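Local coordinates for protein 2-aminomuconate 6-semialdehyde dehydrogenase (PDB 4U3W) that probably oxidises 2-aminomuconate 6-semialdehyde to 2-aminomuconate with a nicotinamide coenzyme, as a four-subunit member of the aldehyde dehydrogenase family, at residues Phe419-Glu422 and Ala423-Val426; Gly229-Ala232 and Ala233-Leu237; Ala74-Arg77 and Asp78-Pro81; Ile459-Val462 and Asn463-Val467; Pro378-Asp382 and Ala383-Gly387. All blocks are in the same frame, centred on the assembly; numbering follows the deposited sequence.

Contact 1 (Phe419-Glu422 and Ala423-Val426); sequences FDDE and AEVV
Val425 lies over one face of the Phe419 ring, its CG2 3.8 Å from the ring centroid in a CH-pi contact, and CB of the same valine sits 3.5 Å from Phe419 CD2 toward the rim. Phe282 meets the phenyl ring edge-to-face, and Val280 and Tyr313 pack on the same aromatic and valine from neighbouring strands. The setting is a strand-to-helix junction closed by a capping box: Asp421, the N-cap residue, and Glu424 each bond to the other's backbone NH. Glu424 N donates to Asp421 OD1 (3.2 Å) on the anti side, tilted out of the carboxylate plane. In return Glu424 OE1 takes two NH groups from the same face of its plane, Asp420 N at 2.9 Å and Asp421 N at 3.1 Å. The glutamate reaches back because CG is anti to N (chi1 173°) and the chain runs extended beyond it. Asp421 and Glu424 cross at about a right angle, their carboxylates turned 69° apart, with the like charges of Asp421 OD2 and Glu424 OE1 close together. The two NH groups on OE1, and the salt bridge of Glu424 OE2 to Arg428, probably offset the negative charge; Asp420 has its own salt bridge to Arg316. The first helical turn then starts with Val425 N bonding Asp421 O. One water donates to both Asp420 OD2 and Glu424 OE2, 2.8 Å from each.

Contact 2 (Gly229-Ala232 and Ala233-Leu237); sequences GQNA and AGEFL
A type II beta turn, Gly229-Ala232, runs directly into the N-cap of helix 233-238, and Glu235 and Phe236 from the first helical turn reach back to it. Glu235 extends fully, CG anti to N (chi1 179°), laying its carboxylate alongside Asn231 so that the two side chains point the same way. Asn231 N donates to Glu235 OE2 at 2.9 Å, approaching from above the carboxylate plane. On the other oxygen, OE1 forms a salt bridge with Arg239 one turn further on, and a water 2.6 Å from Glu235 OE1 also lies 2.6 Å from Asn231 OD1. Gly229 O serves both elements: Ala232 N closes the turn on it at 3.0 Å, while Glu235 N reaches its opposite face at 3.2 Å. Ala232 O takes the straight helical bond from Phe236 N (3.0 Å, 169°) and also sits 3.1 Å above the centre of the Phe236 ring, so backbone and aromatic face close over the same carbonyl. Ala58 and Val61 of helix 58-76 pack on this phenylalanine. Gly234 lies against Gly229, their CA atoms 4.2 Å apart. Buried Ala233 meets Lys196 of strand 192-196, and Leu237 meets Val194. The whole is a turn-and-cap entry to a helix packed on the beta sheet, consistent with the Rossmann-like coenzyme-binding domain of aldehyde dehydrogenases.

Contact 3 (Ala74-Arg77 and Asp78-Pro81); sequences AGWR and DTTP
Trp76 and Thr79 cross at a slant, the methyl CG2 of the threonine resting 3.9 Å from Trp76 CE3 while its hydroxyl OG1 lies over one face of the indole. Thr79 is turned with OG1 between its own N and carbonyl carbon (chi1 50°), which aims the hydroxyl back at the chain: OG1 donates to Trp76 O at 2.8 Å. The same carbonyl takes Thr79 N at 3.3 Å from above its plane, so one residue grips one oxygen twice. Arg84 NE bonds Thr79 OG1 in turn and helps position the hydroxyl. The buried indole also packs against Trp87, Leu217 and Val221. Arg77 and Asp78 instead lie side by side, pointing the same way, with guanidinium and carboxylate planes 48° apart; their salt bridge is long, Arg77 NE to Asp78 OD1 at 3.7 Å. Arg77 also packs on Glu456 of the third subunit. Gly75, at a positive phi of 132°, supplies the carbonyl that receives Asp78 N at 3.0 Å. The arrangement is that of a tight connection between two consecutive helices: a type I beta turn from Trp76 to Thr79 follows on from helix 58-76, and Thr80 N-caps helix 81-96.

Contact 4 (Ile459-Val462 and Asn463-Val467); sequences IVWV and NAWFV
Trp461 NE1 donates to Val467 O at 3.0 Å, the oxygen lying in the plane of the indole at its edge (N-H...O angle 158°). This bond ties the end of strand 459-462 to the chain that turns back over it. The ring is sandwiched: Phe466 N sits 3.2 Å above the centre of one face, with Trp465 C over the same side, while Ile459 CG2 lies 3.7 Å from the plane on the opposite face. Trp461 CG stands beside its own N (chi1 -72°), which sets one face of the indole against the backbone of Trp465 and Phe466. Trp465 meets it obliquely, planes 63° apart, with Trp465 CD1 4.0 Å from Trp461 CE3, and its own NE1 bonds Leu307 O. Val467 CB lies 3.8 Å from Trp461 NE1. Strand 459-462 pairs in parallel with strand 437-441 and with a strand of the third subunit, continuing the sheet across the interface. Ala464 O, 3.2 Å from Trp461 CB, is buried with no polar partner in the model. The in-plane N-H bond and the packing on both faces probably fix the rotation of the indole, which joins strand 459-462 to the loop that follows.

Contact 5 (Pro378-Asp382 and Ala383-Gly387); sequences PSFGD and ARDDG
Arg384 lies over one face of the Phe380 ring and bonds Asp382 with its edge, so a single side chain serves both partners. Its CG is beside the backbone N (chi1 -70°) and the chain bends at chi3 (-65°), folding the guanidinium over the phenyl with planes 27° apart. Arg384 CD sits 4.2 Å from the centroid of the Phe380 ring in a CH-pi contact, and Phe380 CD1 lies 3.4 Å from Arg384 CZ, over the middle of the guanidinium. On the other ring face Pro378 CB touches nearer the rim, and Phe389 meets the phenyl edge-to-face. Asp382 holds CG between its own N and carbonyl carbon, which presents both carboxylate oxygens to the arginine side-on: Arg384 NE meets Asp382 OD1 at 3.0 Å in an almost straight bond on the syn lone pair, and NH2 meets OD2 at 2.9 Å. Asp382 OD1 also takes Arg384 N, on its anti side. The backbone here is a surface loop between strands 370-373 and 393-396 that winds into a short 3-10 turn at 383-386, begun by Asp385 N bonding Asp382 O. Asp385 has the same chi1 setting as the arginine, CG beside its N, and reaches back to the preceding loop with both oxygens: OD1 receives Phe380 N at 2.8 Å through its syn lone pair, and OD2 receives Gly381 N at 2.7 Å from above the carboxylate plane. Gly381 has a positive phi. Arg351 NH1 bonds the carbonyls of Asp385 and Gly387, and one water donates to Pro378 O and Asp385 OD1, 2.9 Å from the latter.

Overall arrangement
Along the chain the order is contact 3, contact 2, contact 5, contact 1, contact 4. Contacts 1 and 4 are closest, with centres 19 Å apart, and share the seven-stranded sheet that holds strands 413-419 and 459-462; contact 5 lies about 35 Å from contact 4, centre to centre, in the connection between two further strands of that sheet. Contact 2 lies beside the other large sheet, next to strand 192-196, and helix 58-76, which packs on it, leads into contact 3, about 29 Å away between centres. Contacts 1 and 3 sit on opposite sides of the chain's centre, their own centres 54 Å apart. Contacts 3 and 4 both reach neighbouring subunits, so the tetramer is built partly from these regions.

Contact 1 (Phe419-Glu422 and Ala423-Val426)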
loop_
_atom_site.group_PDB
_atom_site.type_symbol
_atom_site.label_atom_id
_atom_site.label_comp_id
_atom_site.label_asym_id
_atom_site.label_seq_id
_atom_site.Cartn_x
_atom_site.Cartn_y
_atom_site.Cartn_z
ATOM N N PHE A 419 -28.996 -29.078 7.581
ATOM C CA PHE A 419 -28.202 -29.477 6.425
ATOM C C PHE A 419 -27.344 -30.691 6.792
ATOM O O PHE A 419 -27.149 -30.991 7.984
ATOM C CB PHE A 419 -27.347 -28.299 5.889
ATOM C CG PHE A 419 -26.179 -27.902 6.757
ATOM C CD1 PHE A 419 -26.354 -26.982 7.792
ATOM C CD2 PHE A 419 -24.898 -28.376 6.501
ATOM C CE1 PHE A 419 -25.290 -26.563 8.586
ATOM C CE2 PHE A 419 -23.800 -27.989 7.304
ATOM C CZ PHE A 419 -23.990 -27.075 8.354
ATOM N N ASP A 420 -26.841 -31.393 5.778
ATOM C CA ASP A 420 -26.034 -32.588 6.023
ATOM C C ASP A 420 -24.561 -32.467 5.693
ATOM O O ASP A 420 -23.753 -33.146 6.305
ATOM C CB ASP A 420 -26.630 -33.766 5.247
ATOM C CG ASP A 420 -28.017 -34.105 5.727
ATOM O OD1 ASP A 420 -28.152 -34.422 6.932
ATOM O OD2 ASP A 420 -28.965 -33.971 4.916
ATOM N N ASP A 421 -24.194 -31.683 4.686
ATOM C CA ASP A 421 -22.780 -31.528 4.412
ATOM C C ASP A 421 -22.341 -30.143 3.890
ATOM O O ASP A 421 -23.142 -29.256 3.501
ATOM C CB ASP A 421 -22.287 -32.633 3.457
ATOM C CG ASP A 421 -23.017 -32.649 2.138
ATOM O OD1 ASP A 421 -22.723 -31.766 1.306
ATOM O OD2 ASP A 421 -23.836 -33.583 1.916
ATOM N N GLU A 422 -21.030 -29.980 3.928
ATOM C CA GLU A 422 -20.415 -28.705 3.688
ATOM C C GLU A 422 -20.642 -28.170 2.268
ATOM O O GLU A 422 -21.017 -27.012 2.104
ATOM C CB GLU A 422 -18.934 -28.817 3.976
ATOM C CG GLU A 422 -18.263 -27.466 3.994
ATOM C CD GLU A 422 -16.818 -27.611 4.413
ATOM O OE1 GLU A 422 -16.577 -27.883 5.592
ATOM O OE2 GLU A 422 -15.928 -27.466 3.564
ATOM N N ALA A 423 -20.428 -28.997 1.246
ATOM C CA ALA A 423 -20.609 -28.516 -0.119
ATOM C C ALA A 423 -22.066 -28.065 -0.358
ATOM O O ALA A 423 -22.340 -27.089 -1.083
ATOM C CB ALA A 423 -20.198 -29.607 -1.111
ATOM N N GLU A 424 -22.988 -28.793 0.275
ATOM C CA GLU A 424 -24.405 -28.528 0.214
ATOM C C GLU A 424 -24.788 -27.183 0.795
ATOM O O GLU A 424 -25.487 -26.388 0.146
ATOM C CB GLU A 424 -25.168 -29.629 0.954
ATOM C CG GLU A 424 -26.662 -29.340 1.094
ATOM C CD GLU A 424 -27.308 -30.003 2.309
ATOM O OE1 GLU A 424 -26.674 -30.845 2.944
ATOM O OE2 GLU A 424 -28.445 -29.659 2.651
ATOM N N VAL A 425 -24.352 -26.906 2.021
ATOM C CA VAL A 425 -24.816 -25.672 2.664
ATOM C C VAL A 425 -24.183 -24.433 1.995
ATOM O O VAL A 425 -24.771 -23.364 1.975
ATOM C CB VAL A 425 -24.531 -25.689 4.211
ATOM C CG1 VAL A 425 -23.075 -25.353 4.537
ATOM C CG2 VAL A 425 -25.446 -24.729 4.933
ATOM N N VAL A 426 -22.975 -24.573 1.457
ATOM C CA VAL A 426 -22.368 -23.476 0.714
ATOM C C VAL A 426 -23.291 -23.109 -0.483
ATOM O O VAL A 426 -23.587 -21.930 -0.718
ATOM C CB VAL A 426 -20.951 -23.847 0.227
ATOM C CG1 VAL A 426 -20.477 -22.859 -0.836
ATOM C CG2 VAL A 426 -19.935 -23.867 1.434
HETATM O O HOH W 1 -29.967 -31.597 3.949
#

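Contact 2 (Gly229-Ala232 and Ala233-Leu237)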
loop_
_atom_site.group_PDB
_atom_site.type_symbol
_atom_site.label_atom_id
_atom_site.label_comp_id
_atom_site.label_asym_id
_atom_site.label_seq_id
_atom_site.Cartn_x
_atom_site.Cartn_y
_atom_site.Cartn_z
ATOM N N GLY A 229 -39.676 10.247 -0.037
ATOM C CA GLY A 229 -38.722 9.674 -0.991
ATOM C C GLY A 229 -39.288 9.785 -2.400
ATOM O O GLY A 229 -39.095 10.769 -3.082
ATOM N N GLN A 230 -40.006 8.763 -2.845
ATOM C CA GLN A 230 -40.569 8.767 -4.184
ATOM C C GLN A 230 -41.519 9.950 -4.426
ATOM O O GLN A 230 -42.343 10.313 -3.557
ATOM C CB GLN A 230 -41.297 7.453 -4.417
ATOM C CG GLN A 230 -41.933 7.337 -5.790
ATOM C CD GLN A 230 -42.787 6.095 -5.961
ATOM O OE1 GLN A 230 -42.751 5.213 -5.120
ATOM N NE2 GLN A 230 -43.556 6.023 -7.055
ATOM N N ASN A 231 -41.359 10.572 -5.595
ATOM C CA ASN A 231 -42.041 11.808 -5.985
ATOM C C ASN A 231 -41.985 12.924 -4.932
ATOM O O ASN A 231 -42.905 13.775 -4.788
ATOM C CB ASN A 231 -43.522 11.577 -6.356
ATOM C CG ASN A 231 -43.706 10.780 -7.553
ATOM O OD1 ASN A 231 -43.302 11.157 -8.674
ATOM N ND2 ASN A 231 -44.588 9.729 -7.388
ATOM N N ALA A 232 -40.904 12.877 -4.170
ATOM C CA ALA A 232 -40.693 13.828 -3.101
ATOM C C ALA A 232 -39.199 14.201 -2.992
ATOM O O ALA A 232 -38.417 13.889 -3.906
ATOM C CB ALA A 232 -41.239 13.258 -1.742
ATOM N N ALA A 233 -38.814 14.871 -1.902
ATOM C CA ALA A 233 -37.472 15.394 -1.745
ATOM C C ALA A 233 -36.345 14.382 -2.088
ATOM O O ALA A 233 -35.381 14.758 -2.737
ATOM C CB ALA A 233 -37.300 15.949 -0.325
ATOM N N GLY A 234 -36.487 13.109 -1.711
ATOM C CA GLY A 234 -35.424 12.142 -2.015
ATOM C C GLY A 234 -35.193 11.969 -3.518
ATOM O O GLY A 234 -34.049 12.094 -4.034
ATOM N N GLU A 235 -36.292 11.749 -4.234
ATOM C CA GLU A 235 -36.221 11.661 -5.686
ATOM C C GLU A 235 -35.674 12.934 -6.317
ATOM O O GLU A 235 -34.845 12.875 -7.239
ATOM C CB GLU A 235 -37.606 11.392 -6.276
ATOM C CG GLU A 235 -37.573 11.309 -7.772
ATOM C CD GLU A 235 -38.941 11.008 -8.347
ATOM O OE1 GLU A 235 -39.349 11.732 -9.274
ATOM O OE2 GLU A 235 -39.640 10.108 -7.840
ATOM N N PHE A 236 -36.165 14.089 -5.869
ATOM C CA PHE A 236 -35.701 15.359 -6.447
ATOM C C PHE A 236 -34.182 15.491 -6.344
ATOM O O PHE A 236 -33.504 15.995 -7.251
ATOM C CB PHE A 236 -36.355 16.530 -5.737
ATOM C CG PHE A 236 -37.875 16.460 -5.704
ATOM C CD1 PHE A 236 -38.574 15.706 -6.631
ATOM C CD2 PHE A 236 -38.573 17.142 -4.733
ATOM C CE1 PHE A 236 -39.950 15.612 -6.591
ATOM C CE2 PHE A 236 -39.978 17.088 -4.688
ATOM C CZ PHE A 236 -40.679 16.307 -5.624
ATOM N N LEU A 237 -33.656 15.070 -5.199
ATOM C CA LEU A 237 -32.212 15.156 -4.936
ATOM C C LEU A 237 -31.423 14.312 -5.947
ATOM O O LEU A 237 -30.422 14.756 -6.520
ATOM C CB LEU A 237 -31.938 14.709 -3.489
ATOM C CG LEU A 237 -30.452 14.735 -3.114
ATOM C CD1 LEU A 237 -29.747 16.114 -3.337
ATOM C CD2 LEU A 237 -30.356 14.372 -1.683
HETATM O O HOH W 2 -41.393 10.287 -10.135
HETATM O O HOH W 3 -42.252 13.512 -9.323
#

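Contact 3 (Ala74-Arg77 and Asp78-Pro81)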
loop_
_atom_site.group_PDB
_atom_site.type_symbol
_atom_site.label_atom_id
_atom_site.label_comp_id
_atom_site.label_asym_id
_atom_site.label_seq_id
_atom_site.Cartn_x
_atom_site.Cartn_y
_atom_site.Cartn_z
ATOM N N ALA A 74 -16.428 28.839 -2.285
ATOM C CA ALA A 74 -16.111 29.842 -1.278
ATOM C C ALA A 74 -14.961 29.384 -0.380
ATOM O O ALA A 74 -14.539 30.127 0.513
ATOM C CB ALA A 74 -17.312 30.178 -0.437
ATOM N N GLY A 75 -14.459 28.172 -0.595
ATOM C CA GLY A 75 -13.220 27.804 0.051
ATOM C C GLY A 75 -13.192 26.461 0.759
ATOM O O GLY A 75 -12.131 26.007 1.153
ATOM N N TRP A 76 -14.339 25.827 0.932
ATOM C CA TRP A 76 -14.358 24.511 1.588
ATOM C C TRP A 76 -13.570 23.520 0.757
ATOM O O TRP A 76 -12.930 22.586 1.291
ATOM C CB TRP A 76 -15.781 24.000 1.781
ATOM C CG TRP A 76 -15.811 22.633 2.498
ATOM C CD1 TRP A 76 -16.090 21.426 1.941
ATOM C CD2 TRP A 76 -15.501 22.374 3.883
ATOM N NE1 TRP A 76 -16.013 20.417 2.899
ATOM C CE2 TRP A 76 -15.679 20.980 4.103
ATOM C CE3 TRP A 76 -15.152 23.190 4.971
ATOM C CZ2 TRP A 76 -15.492 20.378 5.365
ATOM C CZ3 TRP A 76 -14.975 22.587 6.238
ATOM C CH2 TRP A 76 -15.149 21.193 6.415
ATOM N N ARG A 77 -13.624 23.729 -0.561
ATOM C CA ARG A 77 -12.879 22.896 -1.507
ATOM C C ARG A 77 -11.352 22.961 -1.254
ATOM O O ARG A 77 -10.631 21.980 -1.476
ATOM C CB ARG A 77 -13.210 23.331 -2.940
ATOM C CG ARG A 77 -12.520 22.562 -4.041
ATOM C CD ARG A 77 -12.758 23.251 -5.369
ATOM N NE ARG A 77 -12.260 24.632 -5.372
ATOM C CZ ARG A 77 -12.611 25.572 -6.255
ATOM N NH1 ARG A 77 -13.472 25.295 -7.226
ATOM N NH2 ARG A 77 -12.099 26.795 -6.171
ATOM N N ASP A 78 -10.866 24.099 -0.765
ATOM C CA ASP A 78 -9.448 24.257 -0.576
ATOM C C ASP A 78 -8.943 23.984 0.874
ATOM O O ASP A 78 -7.756 24.207 1.178
ATOM C CB ASP A 78 -9.044 25.658 -1.006
ATOM C CG ASP A 78 -9.382 25.949 -2.478
ATOM O OD1 ASP A 78 -9.148 25.078 -3.361
ATOM O OD2 ASP A 78 -9.887 27.062 -2.732
ATOM N N THR A 79 -9.799 23.495 1.764
ATOM C CA THR A 79 -9.307 23.128 3.108
ATOM C C THR A 79 -8.227 22.028 3.031
ATOM O O THR A 79 -8.246 21.209 2.117
ATOM C CB THR A 79 -10.452 22.665 4.021
ATOM O OG1 THR A 79 -11.262 21.675 3.364
ATOM C CG2 THR A 79 -11.376 23.854 4.384
ATOM N N THR A 80 -7.296 22.011 3.983
ATOM C CA THR A 80 -6.341 20.902 4.095
ATOM C C THR A 80 -6.923 19.716 4.877
ATOM O O THR A 80 -7.835 19.889 5.671
ATOM C CB THR A 80 -5.070 21.315 4.844
ATOM O OG1 THR A 80 -5.460 21.640 6.192
ATOM C CG2 THR A 80 -4.369 22.494 4.161
ATOM N N PRO A 81 -6.324 18.524 4.718
ATOM C CA PRO A 81 -6.780 17.391 5.534
ATOM C C PRO A 81 -6.705 17.688 7.035
ATOM O O PRO A 81 -7.593 17.280 7.802
ATOM C CB PRO A 81 -5.815 16.249 5.141
ATOM C CG PRO A 81 -5.420 16.572 3.733
ATOM C CD PRO A 81 -5.342 18.103 3.696
#

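Contact 4 (Ile459-Val462 and Asn463-Val467)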
loop_
_atom_site.group_PDB
_atom_site.type_symbol
_atom_site.label_atom_id
_atom_site.label_comp_id
_atom_site.label_asym_id
_atom_site.label_seq_id
_atom_site.Cartn_x
_atom_site.Cartn_y
_atom_site.Cartn_z
ATOM N N ILE A 459 -19.445 -9.464 3.091
ATOM C CA ILE A 459 -18.844 -9.685 4.405
ATOM C C ILE A 459 -19.112 -11.104 4.873
ATOM O O ILE A 459 -20.230 -11.587 4.698
ATOM C CB ILE A 459 -19.395 -8.724 5.477
ATOM C CG1 ILE A 459 -19.179 -7.267 5.052
ATOM C CG2 ILE A 459 -18.596 -8.919 6.802
ATOM C CD1 ILE A 459 -20.500 -6.603 4.574
ATOM N N VAL A 460 -18.132 -11.769 5.493
ATOM C CA VAL A 460 -18.424 -13.073 6.152
ATOM C C VAL A 460 -17.827 -13.026 7.560
ATOM O O VAL A 460 -16.612 -12.762 7.662
ATOM C CB VAL A 460 -17.812 -14.297 5.408
ATOM C CG1 VAL A 460 -18.105 -15.638 6.215
ATOM C CG2 VAL A 460 -18.292 -14.393 3.907
ATOM N N TRP A 461 -18.668 -13.200 8.603
ATOM C CA TRP A 461 -18.174 -13.319 9.981
ATOM C C TRP A 461 -18.024 -14.805 10.400
ATOM O O TRP A 461 -18.848 -15.617 10.026
ATOM C CB TRP A 461 -19.103 -12.617 10.984
ATOM C CG TRP A 461 -19.041 -11.129 10.910
ATOM C CD1 TRP A 461 -18.018 -10.296 11.366
ATOM C CD2 TRP A 461 -20.033 -10.271 10.348
ATOM N NE1 TRP A 461 -18.335 -8.983 11.110
ATOM C CE2 TRP A 461 -19.556 -8.935 10.479
ATOM C CE3 TRP A 461 -21.260 -10.502 9.734
ATOM C CZ2 TRP A 461 -20.281 -7.833 10.011
ATOM C CZ3 TRP A 461 -22.008 -9.378 9.279
ATOM C CH2 TRP A 461 -21.502 -8.081 9.420
ATOM N N VAL A 462 -16.948 -15.127 11.153
ATOM C CA VAL A 462 -16.754 -16.475 11.669
ATOM C C VAL A 462 -16.771 -16.373 13.203
ATOM O O VAL A 462 -15.888 -15.674 13.801
ATOM C CB VAL A 462 -15.407 -17.112 11.154
ATOM C CG1 VAL A 462 -15.306 -18.588 11.626
ATOM C CG2 VAL A 462 -15.382 -17.066 9.624
ATOM N N ASN A 463 -17.781 -17.003 13.810
ATOM C CA ASN A 463 -18.004 -16.906 15.238
ATOM C C ASN A 463 -18.224 -15.466 15.730
ATOM O O ASN A 463 -17.780 -15.092 16.813
ATOM C CB ASN A 463 -16.823 -17.599 16.018
ATOM C CG ASN A 463 -16.713 -19.090 15.681
ATOM O OD1 ASN A 463 -17.725 -19.720 15.352
ATOM N ND2 ASN A 463 -15.487 -19.650 15.726
ATOM N N ALA A 464 -18.936 -14.661 14.933
ATOM C CA ALA A 464 -19.210 -13.299 15.270
ATOM C C ALA A 464 -20.373 -12.808 14.357
ATOM O O ALA A 464 -20.816 -13.529 13.481
ATOM C CB ALA A 464 -17.942 -12.416 15.085
ATOM N N TRP A 465 -20.805 -11.584 14.584
ATOM C CA TRP A 465 -21.811 -10.942 13.746
ATOM C C TRP A 465 -21.763 -9.416 13.996
ATOM O O TRP A 465 -21.604 -8.962 15.129
ATOM C CB TRP A 465 -23.211 -11.525 14.025
ATOM C CG TRP A 465 -24.302 -10.833 13.204
ATOM C CD1 TRP A 465 -24.561 -10.999 11.872
ATOM C CD2 TRP A 465 -25.200 -9.816 13.671
ATOM N NE1 TRP A 465 -25.623 -10.158 11.478
ATOM C CE2 TRP A 465 -26.030 -9.430 12.565
ATOM C CE3 TRP A 465 -25.416 -9.220 14.912
ATOM C CZ2 TRP A 465 -27.038 -8.466 12.672
ATOM C CZ3 TRP A 465 -26.427 -8.249 15.019
ATOM C CH2 TRP A 465 -27.223 -7.875 13.881
ATOM N N PHE A 466 -21.837 -8.653 12.916
ATOM C CA PHE A 466 -21.939 -7.185 12.970
ATOM C C PHE A 466 -20.775 -6.594 13.800
ATOM O O PHE A 466 -20.974 -5.742 14.669
ATOM C CB PHE A 466 -23.316 -6.783 13.505
ATOM C CG PHE A 466 -23.727 -5.329 13.210
ATOM C CD1 PHE A 466 -23.055 -4.561 12.277
ATOM C CD2 PHE A 466 -24.817 -4.777 13.849
ATOM C CE1 PHE A 466 -23.429 -3.235 12.014
ATOM C CE2 PHE A 466 -25.223 -3.436 13.578
ATOM C CZ PHE A 466 -24.524 -2.684 12.663
ATOM N N VAL A 467 -19.562 -7.082 13.512
ATOM C CA VAL A 467 -18.309 -6.488 14.001
ATOM C C VAL A 467 -17.725 -5.669 12.880
ATOM O O VAL A 467 -17.303 -6.209 11.846
ATOM C CB VAL A 467 -17.310 -7.554 14.456
ATOM C CG1 VAL A 467 -15.929 -6.912 14.739
ATOM C CG2 VAL A 467 -17.890 -8.232 15.685
#

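Contact 5 (Pro378-Asp382 and Ala383-Gly387)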
loop_
_atom_site.group_PDB
_atom_site.type_symbol
_atom_site.label_atom_id
_atom_site.label_comp_id
_atom_site.label_asym_id
_atom_site.label_seq_id
_atom_site.Cartn_x
_atom_site.Cartn_y
_atom_site.Cartn_z
ATOM N N PRO A 378 -47.809 -8.481 20.141
ATOM C CA PRO A 378 -48.282 -8.655 21.518
ATOM C C PRO A 378 -49.604 -7.943 21.760
ATOM O O PRO A 378 -50.086 -7.142 20.947
ATOM C CB PRO A 378 -47.170 -8.006 22.340
ATOM C CG PRO A 378 -46.618 -6.937 21.420
ATOM C CD PRO A 378 -46.623 -7.625 20.069
ATOM N N SER A 379 -50.234 -8.235 22.880
ATOM C CA SER A 379 -51.437 -7.505 23.242
ATOM C C SER A 379 -51.244 -6.910 24.668
ATOM O O SER A 379 -51.187 -7.671 25.675
ATOM C CB SER A 379 -52.625 -8.473 23.154
ATOM O OG SER A 379 -53.754 -7.890 23.666
ATOM N N PHE A 380 -51.184 -5.576 24.760
ATOM C CA PHE A 380 -50.857 -4.873 26.014
ATOM C C PHE A 380 -52.075 -4.356 26.780
ATOM O O PHE A 380 -52.037 -4.250 27.990
ATOM C CB PHE A 380 -49.949 -3.655 25.749
ATOM C CG PHE A 380 -48.571 -4.004 25.211
ATOM C CD1 PHE A 380 -47.627 -4.549 26.047
ATOM C CD2 PHE A 380 -48.218 -3.692 23.905
ATOM C CE1 PHE A 380 -46.334 -4.862 25.587
ATOM C CE2 PHE A 380 -46.926 -3.963 23.427
ATOM C CZ PHE A 380 -45.990 -4.515 24.255
ATOM N N GLY A 381 -53.115 -3.923 26.077
ATOM C CA GLY A 381 -54.263 -3.362 26.772
ATOM C C GLY A 381 -54.090 -1.918 27.197
ATOM O O GLY A 381 -54.809 -1.419 28.058
ATOM N N ASP A 382 -53.153 -1.214 26.576
ATOM C CA ASP A 382 -53.048 0.235 26.774
ATOM C C ASP A 382 -52.478 0.825 25.462
ATOM O O ASP A 382 -52.442 0.128 24.443
ATOM C CB ASP A 382 -52.158 0.588 27.999
ATOM C CG ASP A 382 -50.756 -0.029 27.935
ATOM O OD1 ASP A 382 -50.172 -0.157 26.830
ATOM O OD2 ASP A 382 -50.201 -0.418 29.013
ATOM N N ALA A 383 -52.009 2.068 25.511
ATOM C CA ALA A 383 -51.622 2.777 24.282
ATOM C C ALA A 383 -50.425 2.134 23.551
ATOM O O ALA A 383 -50.219 2.428 22.403
ATOM C CB ALA A 383 -51.346 4.259 24.590
ATOM N N ARG A 384 -49.653 1.255 24.194
ATOM C CA ARG A 384 -48.602 0.554 23.480
ATOM C C ARG A 384 -49.210 -0.270 22.312
ATOM O O ARG A 384 -48.509 -0.612 21.337
ATOM C CB ARG A 384 -47.806 -0.348 24.440
ATOM C CG ARG A 384 -46.927 0.442 25.445
ATOM C CD ARG A 384 -46.343 -0.511 26.500
ATOM N NE ARG A 384 -47.409 -1.086 27.337
ATOM C CZ ARG A 384 -47.195 -2.010 28.281
ATOM N NH1 ARG A 384 -45.967 -2.441 28.542
ATOM N NH2 ARG A 384 -48.229 -2.501 28.964
ATOM N N ASP A 385 -50.510 -0.597 22.414
ATOM C CA ASP A 385 -51.157 -1.311 21.342
ATOM C C ASP A 385 -51.358 -0.397 20.147
ATOM O O ASP A 385 -51.736 -0.881 19.096
ATOM C CB ASP A 385 -52.541 -1.893 21.755
ATOM C CG ASP A 385 -52.422 -3.066 22.708
ATOM O OD1 ASP A 385 -51.392 -3.758 22.660
ATOM O OD2 ASP A 385 -53.388 -3.325 23.479
ATOM N N ASP A 386 -51.232 0.916 20.337
ATOM C CA ASP A 386 -51.375 1.860 19.221
ATOM C C ASP A 386 -50.040 2.048 18.483
ATOM O O ASP A 386 -49.984 2.757 17.456
ATOM C CB ASP A 386 -51.877 3.209 19.702
ATOM C CG ASP A 386 -53.309 3.111 20.273
ATOM O OD1 ASP A 386 -54.015 2.129 19.951
ATOM O OD2 ASP A 386 -53.707 4.023 21.010
ATOM N N GLY A 387 -49.005 1.425 19.012
ATOM C CA GLY A 387 -47.678 1.390 18.390
ATOM C C GLY A 387 -47.531 0.228 17.406
ATOM O O GLY A 387 -48.533 -0.278 16.826
HETATM O O HOH W 4 -49.531 -4.454 20.529
HETATM O O HOH W 5 -54.471 -5.846 22.536
#